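Local coordinates for acyl-coenzyme A oxidase 3 (Yarrowia lipolytica, PDB 5YS9), which oxidises acyl-CoA substrates of different chain lengths to trans-2-enoyl-CoA with FAD and molecular oxygen, releasing hydrogen peroxide, in peroxisomal fatty acid beta-oxidation, at residues K154-G166 with K198-A212. Numbering follows the deposited sequence.
With FAD (flavin-adenine dinucleotide), chain C.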
ATOM      1  N   LYS A 154      24.241 -27.217  12.911  1.00 41.14           N
ATOM      2  CA  LYS A 154      25.331 -27.418  13.866  1.00 41.19           C
ATOM      3  C   LYS A 154      26.613 -27.145  13.130  1.00 39.98           C
ATOM      4  O   LYS A 154      26.934 -27.859  12.210  1.00 43.66           O
ATOM      5  CB  LYS A 154      25.376 -28.862  14.354  1.00 46.62           C
ATOM      6  CG  LYS A 154      24.072 -29.420  14.922  1.00 56.26           C
ATOM      7  CD  LYS A 154      23.859 -29.134  16.397  1.00 64.35           C
ATOM      8  CE  LYS A 154      24.448 -30.220  17.292  1.00 70.56           C
ATOM      9  NZ  LYS A 154      23.890 -30.181  18.679  1.00 71.97           N
ATOM     10  N   GLY A 155      27.348 -26.111  13.513  1.00 39.49           N
ATOM     11  CA  GLY A 155      28.525 -25.665  12.749  1.00 36.31           C
ATOM     12  C   GLY A 155      28.282 -25.482  11.249  1.00 36.45           C
ATOM     13  O   GLY A 155      29.201 -25.691  10.464  1.00 44.01           O
ATOM     14  N   PHE A 156      27.066 -25.093  10.844  1.00 33.95           N
ATOM     15  CA  PHE A 156      26.651 -25.057   9.427  1.00 35.56           C
ATOM     16  C   PHE A 156      25.366 -24.224   9.301  1.00 38.48           C
ATOM     17  O   PHE A 156      24.472 -24.352  10.128  1.00 39.86           O
ATOM     18  CB  PHE A 156      26.343 -26.476   8.932  1.00 37.01           C
ATOM     19  CG  PHE A 156      26.318 -26.636   7.430  1.00 34.52           C
ATOM     20  CD1 PHE A 156      25.218 -26.208   6.687  1.00 33.62           C
ATOM     21  CD2 PHE A 156      27.376 -27.282   6.767  1.00 32.31           C
ATOM     22  CE1 PHE A 156      25.172 -26.387   5.321  1.00 33.71           C
ATOM     23  CE2 PHE A 156      27.340 -27.452   5.390  1.00 34.56           C
ATOM     24  CZ  PHE A 156      26.240 -27.018   4.663  1.00 34.71           C
ATOM     25  N   TYR A 157      25.287 -23.380   8.276  1.00 35.70           N
ATOM     26  CA  TYR A 157      24.132 -22.529   8.045  1.00 35.32           C
ATOM     27  C   TYR A 157      24.179 -22.159   6.573  1.00 35.06           C
ATOM     28  O   TYR A 157      25.165 -21.588   6.070  1.00 34.22           O
ATOM     29  CB  TYR A 157      24.162 -21.271   8.923  1.00 37.08           C
ATOM     30  CG  TYR A 157      22.816 -20.615   9.123  1.00 38.88           C
ATOM     31  CD1 TYR A 157      22.198 -19.902   8.102  1.00 43.19           C
ATOM     32  CD2 TYR A 157      22.146 -20.709  10.336  1.00 42.18           C
ATOM     33  CE1 TYR A 157      20.948 -19.284   8.288  1.00 42.67           C
ATOM     34  CE2 TYR A 157      20.900 -20.113  10.539  1.00 44.73           C
ATOM     35  CZ  TYR A 157      20.292 -19.403   9.510  1.00 45.45           C
ATOM     36  OH  TYR A 157      19.063 -18.805   9.721  1.00 40.96           O
ATOM     37  N   GLY A 158      23.112 -22.521   5.884  1.00 36.73           N
ATOM     38  CA  GLY A 158      23.019 -22.454   4.431  1.00 34.62           C
ATOM     39  C   GLY A 158      22.174 -21.260   4.037  1.00 31.87           C
ATOM     40  O   GLY A 158      21.437 -20.713   4.847  1.00 36.02           O
ATOM     41  N   CYS A 159      22.311 -20.846   2.804  1.00 29.94           N
ATOM     42  CA  CYS A 159      21.437 -19.865   2.201  1.00 32.10           C
ATOM     43  C   CYS A 159      21.337 -20.244   0.695  1.00 34.89           C
ATOM     44  O   CYS A 159      21.898 -21.282   0.261  1.00 36.08           O
ATOM     45  CB  CYS A 159      22.027 -18.455   2.422  1.00 33.41           C
ATOM     46  SG  CYS A 159      23.607 -18.160   1.568  1.00 35.73           S
ATOM     47  N   PHE A 160      20.567 -19.464  -0.042  1.00 36.19           N
ATOM     48  CA  PHE A 160      20.142 -19.811  -1.374  1.00 37.95           C
ATOM     49  C   PHE A 160      20.499 -18.659  -2.283  1.00 35.85           C
ATOM     50  O   PHE A 160      19.896 -17.605  -2.204  1.00 36.58           O
ATOM     51  CB  PHE A 160      18.628 -19.995  -1.287  1.00 38.54           C
ATOM     52  CG  PHE A 160      17.984 -20.555  -2.510  1.00 39.82           C
ATOM     53  CD1 PHE A 160      17.875 -21.909  -2.682  1.00 41.95           C
ATOM     54  CD2 PHE A 160      17.420 -19.721  -3.447  1.00 42.90           C
ATOM     55  CE1 PHE A 160      17.252 -22.428  -3.788  1.00 39.26           C
ATOM     56  CE2 PHE A 160      16.801 -20.228  -4.557  1.00 37.91           C
ATOM     57  CZ  PHE A 160      16.716 -21.585  -4.726  1.00 40.98           C
ATOM     58  N   ALA A 161      21.447 -18.867  -3.180  1.00 33.65           N
ATOM     59  CA  ALA A 161      21.941 -17.759  -3.961  1.00 33.39           C
ATOM     60  C   ALA A 161      21.643 -17.938  -5.426  1.00 32.30           C
ATOM     61  O   ALA A 161      22.403 -18.527  -6.160  1.00 37.00           O
ATOM     62  CB  ALA A 161      23.430 -17.594  -3.734  1.00 33.19           C
ATOM     63  N   MET A 162      20.529 -17.376  -5.844  1.00 31.49           N
ATOM     64  CA  MET A 162      20.114 -17.461  -7.212  1.00 34.62           C
ATOM     65  C   MET A 162      20.061 -16.076  -7.797  1.00 36.87           C
ATOM     66  O   MET A 162      20.682 -15.788  -8.798  1.00 40.98           O
ATOM     67  CB  MET A 162      18.751 -18.116  -7.259  1.00 36.59           C
ATOM     68  CG  MET A 162      18.080 -18.135  -8.599  1.00 38.82           C
ATOM     69  SD  MET A 162      16.391 -18.656  -8.354  1.00 47.29           S
ATOM     70  CE  MET A 162      16.572 -20.404  -8.572  1.00 52.32           C
ATOM     71  N   THR A 163      19.360 -15.195  -7.118  1.00 38.45           N
ATOM     72  CA  THR A 163      19.154 -13.859  -7.619  1.00 36.54           C
ATOM     73  C   THR A 163      20.448 -13.079  -7.747  1.00 37.25           C
ATOM     74  O   THR A 163      21.325 -13.158  -6.908  1.00 33.69           O
ATOM     75  CB  THR A 163      18.149 -13.103  -6.755  1.00 37.15           C
ATOM     76  OG1 THR A 163      16.902 -13.776  -6.818  1.00 39.04           O
ATOM     77  CG2 THR A 163      17.960 -11.726  -7.262  1.00 39.16           C
ATOM     78  N   GLU A 164      20.544 -12.327  -8.830  1.00 34.67           N
ATOM     79  CA  GLU A 164      21.695 -11.489  -9.086  1.00 35.25           C
ATOM     80  C   GLU A 164      21.188 -10.093  -9.231  1.00 32.38           C
ATOM     81  O   GLU A 164      20.014  -9.851  -9.454  1.00 33.70           O
ATOM     82  CB  GLU A 164      22.444 -11.915 -10.369  1.00 37.54           C
ATOM     83  CG  GLU A 164      23.368 -13.092 -10.134  1.00 40.47           C
ATOM     84  CD  GLU A 164      23.910 -13.763 -11.404  1.00 40.78           C
ATOM     85  OE1 GLU A 164      23.695 -13.206 -12.531  1.00 41.81           O
ATOM     86  OE2 GLU A 164      24.523 -14.880 -11.255  1.00 33.87           O
ATOM     87  N   LEU A 165      22.094  -9.162  -9.130  1.00 30.50           N
ATOM     88  CA  LEU A 165      21.735  -7.778  -9.236  1.00 30.32           C
ATOM     89  C   LEU A 165      21.051  -7.521 -10.573  1.00 30.62           C
ATOM     90  O   LEU A 165      20.102  -6.746 -10.644  1.00 31.50           O
ATOM     91  CB  LEU A 165      23.017  -6.936  -9.033  1.00 32.95           C
ATOM     92  CG  LEU A 165      22.943  -5.428  -8.917  1.00 34.03           C
ATOM     93  CD1 LEU A 165      22.161  -4.966  -7.701  1.00 32.47           C
ATOM     94  CD2 LEU A 165      24.352  -4.895  -8.869  1.00 38.06           C
ATOM     95  N   GLY A 166      21.525  -8.195 -11.626  1.00 30.69           N
ATOM     96  CA  GLY A 166      20.982  -8.077 -12.973  1.00 30.56           C
ATOM     97  C   GLY A 166      19.865  -9.040 -13.354  1.00 30.80           C
ATOM     98  O   GLY A 166      19.226  -8.839 -14.386  1.00 37.14           O
ATOM     99  N   LYS A 198      25.549 -11.668  -6.741  1.00 28.73           N
ATOM    100  CA  LYS A 198      24.406 -12.218  -6.061  1.00 30.92           C
ATOM    101  C   LYS A 198      23.808 -11.121  -5.149  1.00 33.42           C
ATOM    102  O   LYS A 198      24.563 -10.227  -4.632  1.00 29.28           O
ATOM    103  CB  LYS A 198      24.737 -13.471  -5.264  1.00 29.55           C
ATOM    104  CG  LYS A 198      25.255 -14.645  -6.059  1.00 31.07           C
ATOM    105  CD  LYS A 198      24.277 -15.079  -7.150  1.00 33.67           C
ATOM    106  CE  LYS A 198      24.641 -16.417  -7.792  1.00 32.92           C
ATOM    107  NZ  LYS A 198      23.742 -16.775  -8.932  1.00 35.66           N
ATOM    108  N   TRP A 199      22.472 -11.153  -5.047  1.00 30.07           N
ATOM    109  CA  TRP A 199      21.724 -10.069  -4.456  1.00 31.45           C
ATOM    110  C   TRP A 199      20.492 -10.583  -3.791  1.00 30.98           C
ATOM    111  O   TRP A 199      19.897 -11.534  -4.257  1.00 32.05           O
ATOM    112  CB  TRP A 199      21.335  -9.018  -5.518  1.00 32.72           C
ATOM    113  CG  TRP A 199      21.244  -7.616  -4.903  1.00 33.70           C
ATOM    114  CD1 TRP A 199      20.122  -6.998  -4.425  1.00 35.41           C
ATOM    115  CD2 TRP A 199      22.322  -6.720  -4.631  1.00 33.53           C
ATOM    116  NE1 TRP A 199      20.437  -5.769  -3.878  1.00 33.31           N
ATOM    117  CE2 TRP A 199      21.781  -5.567  -4.019  1.00 33.05           C
ATOM    118  CE3 TRP A 199      23.692  -6.764  -4.864  1.00 36.23           C
ATOM    119  CZ2 TRP A 199      22.570  -4.463  -3.659  1.00 32.84           C
ATOM    120  CZ3 TRP A 199      24.484  -5.650  -4.482  1.00 33.50           C
ATOM    121  CH2 TRP A 199      23.916  -4.536  -3.896  1.00 32.25           C
ATOM    122  N   TRP A 200      20.105  -9.904  -2.716  1.00 33.23           N
ATOM    123  CA  TRP A 200      19.009 -10.276  -1.821  1.00 32.97           C
ATOM    124  C   TRP A 200      19.150 -11.648  -1.137  1.00 34.97           C
ATOM    125  O   TRP A 200      18.133 -12.247  -0.734  1.00 31.43           O
ATOM    126  CB  TRP A 200      17.633 -10.178  -2.516  1.00 34.12           C
ATOM    127  CG  TRP A 200      17.263  -8.839  -2.935  1.00 33.33           C
ATOM    128  CD1 TRP A 200      16.902  -8.440  -4.168  1.00 33.59           C
ATOM    129  CD2 TRP A 200      17.180  -7.692  -2.096  1.00 33.67           C
ATOM    130  NE1 TRP A 200      16.627  -7.085  -4.169  1.00 32.73           N
ATOM    131  CE2 TRP A 200      16.811  -6.611  -2.898  1.00 33.85           C
ATOM    132  CE3 TRP A 200      17.399  -7.471  -0.743  1.00 36.67           C
ATOM    133  CZ2 TRP A 200      16.667  -5.324  -2.383  1.00 33.60           C
ATOM    134  CZ3 TRP A 200      17.250  -6.174  -0.241  1.00 36.76           C
ATOM    135  CH2 TRP A 200      16.900  -5.139  -1.057  1.00 33.82           C
ATOM    136  N   ILE A 201      20.383 -12.130  -0.954  1.00 31.71           N
ATOM    137  CA  ILE A 201      20.583 -13.483  -0.365  1.00 30.68           C
ATOM    138  C   ILE A 201      20.386 -13.445   1.176  1.00 32.33           C
ATOM    139  O   ILE A 201      21.292 -13.013   1.950  1.00 28.39           O
ATOM    140  CB  ILE A 201      21.973 -14.102  -0.703  1.00 27.87           C
ATOM    141  CG1 ILE A 201      22.316 -13.926  -2.190  1.00 29.77           C
ATOM    142  CG2 ILE A 201      21.983 -15.583  -0.366  1.00 26.69           C
ATOM    143  CD1 ILE A 201      21.213 -14.326  -3.172  1.00 30.75           C
ATOM    144  N   GLY A 202      19.203 -13.892   1.605  1.00 33.16           N
ATOM    145  CA  GLY A 202      18.875 -13.985   3.029  1.00 31.07           C
ATOM    146  C   GLY A 202      19.830 -14.891   3.765  1.00 32.29           C
ATOM    147  O   GLY A 202      20.099 -15.985   3.307  1.00 33.02           O
ATOM    148  N   GLY A 203      20.397 -14.402   4.876  1.00 34.81           N
ATOM    149  CA  GLY A 203      21.373 -15.178   5.663  1.00 34.11           C
ATOM    150  C   GLY A 203      22.829 -14.983   5.274  1.00 34.98           C
ATOM    151  O   GLY A 203      23.733 -15.313   6.051  1.00 34.44           O
ATOM    152  N   ALA A 204      23.068 -14.497   4.054  1.00 35.24           N
ATOM    153  CA  ALA A 204      24.440 -14.377   3.552  1.00 35.46           C
ATOM    154  C   ALA A 204      25.224 -13.293   4.246  1.00 32.23           C
ATOM    155  O   ALA A 204      26.441 -13.388   4.352  1.00 32.78           O
ATOM    156  CB  ALA A 204      24.464 -14.136   2.049  1.00 33.12           C
ATOM    157  N   ALA A 205      24.550 -12.239   4.667  1.00 34.30           N
ATOM    158  CA  ALA A 205      25.279 -11.048   5.101  1.00 34.55           C
ATOM    159  C   ALA A 205      26.038 -11.399   6.358  1.00 30.51           C
ATOM    160  O   ALA A 205      27.218 -11.245   6.419  1.00 36.56           O
ATOM    161  CB  ALA A 205      24.359  -9.880   5.319  1.00 33.60           C
ATOM    162  N   HIS A 206      25.375 -11.993   7.307  1.00 32.63           N
ATOM    163  CA  HIS A 206      25.987 -12.285   8.589  1.00 37.86           C
ATOM    164  C   HIS A 206      25.891 -13.732   9.069  1.00 36.74           C
ATOM    165  O   HIS A 206      26.538 -14.053  10.047  1.00 35.34           O
ATOM    166  CB  HIS A 206      25.349 -11.398   9.667  1.00 36.76           C
ATOM    167  CG  HIS A 206      25.755  -9.961   9.601  1.00 39.96           C
ATOM    168  ND1 HIS A 206      26.989  -9.551   9.135  1.00 42.06           N
ATOM    169  CD2 HIS A 206      25.113  -8.840  10.012  1.00 39.50           C
ATOM    170  CE1 HIS A 206      27.066  -8.235   9.205  1.00 41.59           C
ATOM    171  NE2 HIS A 206      25.945  -7.784   9.743  1.00 41.95           N
ATOM    172  N   SER A 207      25.093 -14.589   8.441  1.00 36.97           N
ATOM    173  CA  SER A 207      24.776 -15.884   9.065  1.00 38.23           C
ATOM    174  C   SER A 207      25.383 -17.092   8.408  1.00 36.63           C
ATOM    175  O   SER A 207      25.830 -18.008   9.096  1.00 36.06           O
ATOM    176  CB  SER A 207      23.256 -16.063   9.164  1.00 37.79           C
ATOM    177  OG  SER A 207      22.650 -14.805   9.322  1.00 38.18           O
ATOM    178  N   ALA A 208      25.395 -17.103   7.079  1.00 39.00           N
ATOM    179  CA  ALA A 208      25.608 -18.349   6.335  1.00 39.32           C
ATOM    180  C   ALA A 208      27.065 -18.757   6.226  1.00 38.38           C
ATOM    181  O   ALA A 208      27.909 -17.926   5.915  1.00 35.16           O
ATOM    182  CB  ALA A 208      25.032 -18.206   4.951  1.00 40.95           C
ATOM    183  N   THR A 209      27.339 -20.038   6.487  1.00 38.63           N
ATOM    184  CA  THR A 209      28.635 -20.650   6.220  1.00 39.86           C
ATOM    185  C   THR A 209      28.735 -21.230   4.812  1.00 39.79           C
ATOM    186  O   THR A 209      29.849 -21.328   4.259  1.00 32.89           O
ATOM    187  CB  THR A 209      28.892 -21.835   7.169  1.00 45.34           C
ATOM    188  OG1 THR A 209      27.875 -22.820   7.000  1.00 45.12           O
ATOM    189  CG2 THR A 209      28.884 -21.372   8.595  1.00 47.04           C
ATOM    190  N   HIS A 210      27.585 -21.671   4.267  1.00 37.99           N
ATOM    191  CA  HIS A 210      27.506 -22.211   2.897  1.00 37.19           C
ATOM    192  C   HIS A 210      26.349 -21.655   2.096  1.00 32.41           C
ATOM    193  O   HIS A 210      25.442 -21.092   2.650  1.00 37.00           O
ATOM    194  CB  HIS A 210      27.355 -23.720   2.903  1.00 35.84           C
ATOM    195  CG  HIS A 210      28.492 -24.456   3.538  1.00 37.73           C
ATOM    196  ND1 HIS A 210      28.766 -24.381   4.891  1.00 36.55           N
ATOM    197  CD2 HIS A 210      29.353 -25.362   3.028  1.00 34.74           C
ATOM    198  CE1 HIS A 210      29.785 -25.169   5.169  1.00 36.72           C
ATOM    199  NE2 HIS A 210      30.167 -25.764   4.055  1.00 37.50           N
ATOM    200  N   THR A 211      26.410 -21.817   0.777  1.00 30.19           N
ATOM    201  CA  THR A 211      25.338 -21.418  -0.122  1.00 31.90           C
ATOM    202  C   THR A 211      25.100 -22.448  -1.205  1.00 33.03           C
ATOM    203  O   THR A 211      25.956 -23.250  -1.524  1.00 29.56           O
ATOM    204  CB  THR A 211      25.605 -20.076  -0.781  1.00 30.71           C
ATOM    205  OG1 THR A 211      24.420 -19.613  -1.406  1.00 32.86           O
ATOM    206  CG2 THR A 211      26.646 -20.190  -1.851  1.00 37.09           C
ATOM    207  N   ALA A 212      23.888 -22.414  -1.734  1.00 37.39           N
ATOM    208  CA  ALA A 212      23.522 -23.169  -2.911  1.00 36.21           C
ATOM    209  C   ALA A 212      23.618 -22.139  -4.039  1.00 35.68           C
ATOM    210  O   ALA A 212      22.744 -21.301  -4.175  1.00 32.65           O
ATOM    211  CB  ALA A 212      22.120 -23.698  -2.764  1.00 35.04           C
TER
HETATM  212  PA  FAD C 801      12.856  -8.475 -12.406  1.00 47.83           P
HETATM  213  O1A FAD C 801      13.954  -7.813 -13.145  1.00 54.85           O
HETATM  214  O2A FAD C 801      12.503  -9.884 -12.687  1.00 49.21           O
HETATM  215  O5B FAD C 801      11.561  -7.621 -12.711  1.00 48.59           O
HETATM  216  C5B FAD C 801      11.524  -6.243 -12.381  1.00 45.50           C
HETATM  217  C4B FAD C 801      10.230  -5.608 -12.848  1.00 48.94           C
HETATM  218  O4B FAD C 801      10.115  -5.747 -14.259  1.00 51.57           O
HETATM  219  C3B FAD C 801       9.044  -6.308 -12.242  1.00 47.94           C
HETATM  220  O3B FAD C 801       8.052  -5.356 -11.914  1.00 48.72           O
HETATM  221  C2B FAD C 801       8.493  -7.152 -13.348  1.00 46.44           C
HETATM  222  O2B FAD C 801       7.081  -7.156 -13.272  1.00 39.34           O
HETATM  223  C1B FAD C 801       8.953  -6.473 -14.612  1.00 48.47           C
HETATM  224  N9A FAD C 801       9.211  -7.529 -15.609  1.00 54.28           N
HETATM  225  C8A FAD C 801      10.200  -8.431 -15.597  1.00 52.87           C
HETATM  226  N7A FAD C 801      10.101  -9.257 -16.651  1.00 54.20           N
HETATM  227  C5A FAD C 801       9.032  -8.888 -17.354  1.00 56.33           C
HETATM  228  C6A FAD C 801       8.359  -9.338 -18.580  1.00 56.53           C
HETATM  229  N6A FAD C 801       8.825 -10.378 -19.290  1.00 57.43           N
HETATM  230  N1A FAD C 801       7.259  -8.672 -18.964  1.00 58.98           N
HETATM  231  C2A FAD C 801       6.781  -7.636 -18.267  1.00 51.87           C
HETATM  232  N3A FAD C 801       7.340  -7.179 -17.152  1.00 49.14           N
HETATM  233  C4A FAD C 801       8.444  -7.751 -16.660  1.00 54.24           C
HETATM  234  N1  FAD C 801      16.474 -14.394  -4.082  1.00 37.54           N
HETATM  235  C2  FAD C 801      17.165 -15.490  -3.736  1.00 41.65           C
HETATM  236  O2  FAD C 801      17.610 -16.221  -4.618  1.00 46.95           O
HETATM  237  N3  FAD C 801      17.392 -15.842  -2.480  1.00 40.92           N
HETATM  238  C4  FAD C 801      16.950 -15.125  -1.471  1.00 35.56           C
HETATM  239  O4  FAD C 801      17.185 -15.473  -0.322  1.00 35.04           O
HETATM  240  C4X FAD C 801      16.190 -13.908  -1.754  1.00 36.09           C
HETATM  241  N5  FAD C 801      15.726 -13.144  -0.774  1.00 37.22           N
HETATM  242  C5X FAD C 801      15.046 -12.033  -1.062  1.00 39.43           C
HETATM  243  C6  FAD C 801      14.595 -11.269  -0.015  1.00 38.52           C
HETATM  244  C7  FAD C 801      13.895 -10.120  -0.257  1.00 36.92           C
HETATM  245  C7M FAD C 801      13.408  -9.320   0.914  1.00 40.20           C
HETATM  246  C8  FAD C 801      13.628  -9.707  -1.651  1.00 36.53           C
HETATM  247  C8M FAD C 801      12.857  -8.457  -1.941  1.00 39.54           C
HETATM  248  C9  FAD C 801      14.072 -10.477  -2.706  1.00 40.45           C
HETATM  249  C9A FAD C 801      14.778 -11.630  -2.462  1.00 38.63           C
HETATM  250  N10 FAD C 801      15.242 -12.430  -3.512  1.00 36.97           N
HETATM  251  C10 FAD C 801      15.970 -13.571  -3.164  1.00 36.23           C
HETATM  252  C1' FAD C 801      15.037 -12.066  -4.913  1.00 41.05           C
HETATM  253  C2' FAD C 801      13.639 -12.267  -5.469  1.00 44.83           C
HETATM  254  O2' FAD C 801      13.428 -13.660  -5.628  1.00 44.32           O
HETATM  255  C3' FAD C 801      13.549 -11.549  -6.814  1.00 45.26           C
HETATM  256  O3' FAD C 801      13.646 -10.165  -6.533  1.00 45.31           O
HETATM  257  C4' FAD C 801      12.293 -11.748  -7.663  1.00 44.77           C
HETATM  258  O4' FAD C 801      11.975 -13.118  -7.863  1.00 50.84           O
HETATM  259  C5' FAD C 801      12.498 -11.187  -9.050  1.00 42.79           C
HETATM  260  O5' FAD C 801      12.659  -9.789  -8.982  1.00 50.92           O
HETATM  261  P   FAD C 801      13.800  -9.034  -9.776  1.00 46.99           P
HETATM  262  O1P FAD C 801      14.433  -8.100  -8.822  1.00 51.38           O
HETATM  263  O2P FAD C 801      14.613 -10.039 -10.503  1.00 47.91           O
HETATM  264  O3P FAD C 801      12.982  -8.186 -10.835  1.00 50.53           O
HETATM  265  O   HOH W   1      18.914 -17.229   0.853  1.00 31.70           O
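Cys-159 SG packs against Ile-201 CG2 (3.6 Å), Ala-208 CB and Ala-204 CB; it lies between its own backbone N and carbonyl carbon (chi1 66°), which turns it toward Ile-201 and Ala-208. Ile-201 CD1 reaches Ala-161 CA. Toward one end, Phe-156 and His-210 form an offset stack, centroids 4.0 Å apart and planes at 14°, with Phe-156 CE2 over the middle of the His-210 imidazole. Toward the other, Leu-165 CD1 sits over the six-membered ring of Trp-199, 3.6 Å from its centroid.

Strands 158-161 and 210-212 pair in parallel: Ala-212 N donates to Cys-159 O, and Ala-161 N to Ala-212 O at 2.9 Å. Before them, Tyr-157 O accepts from Thr-209 N and His-210 N; beyond, Trp-199 N donates to Thr-163 O (3.0 Å).

The flavin's pyrimidine ring meets the chain where 160-163 and 200-202 come together: FAD N3 donates to Phe-160 O (3.1 Å), Thr-163 OG1 to FAD N1 (2.8 Å), and Gly-202 N to FAD O4.

At the polar edge Lys-198 NZ forms a salt bridge with Glu-164 OE2 (3.1 Å) from the anti side, 27° out of the carboxylate plane, and donates to Met-162 O and Phe-214 O; Thr-176 also binds that carboxylate.

His-433 of the second subunit meets Trp-199 edge-to-face. Within the middle beta domain, strand 210-219 also pairs antiparallel with 222-232, and strand 198-201 with 262-272, whose Ile-264 packs against Ile-201.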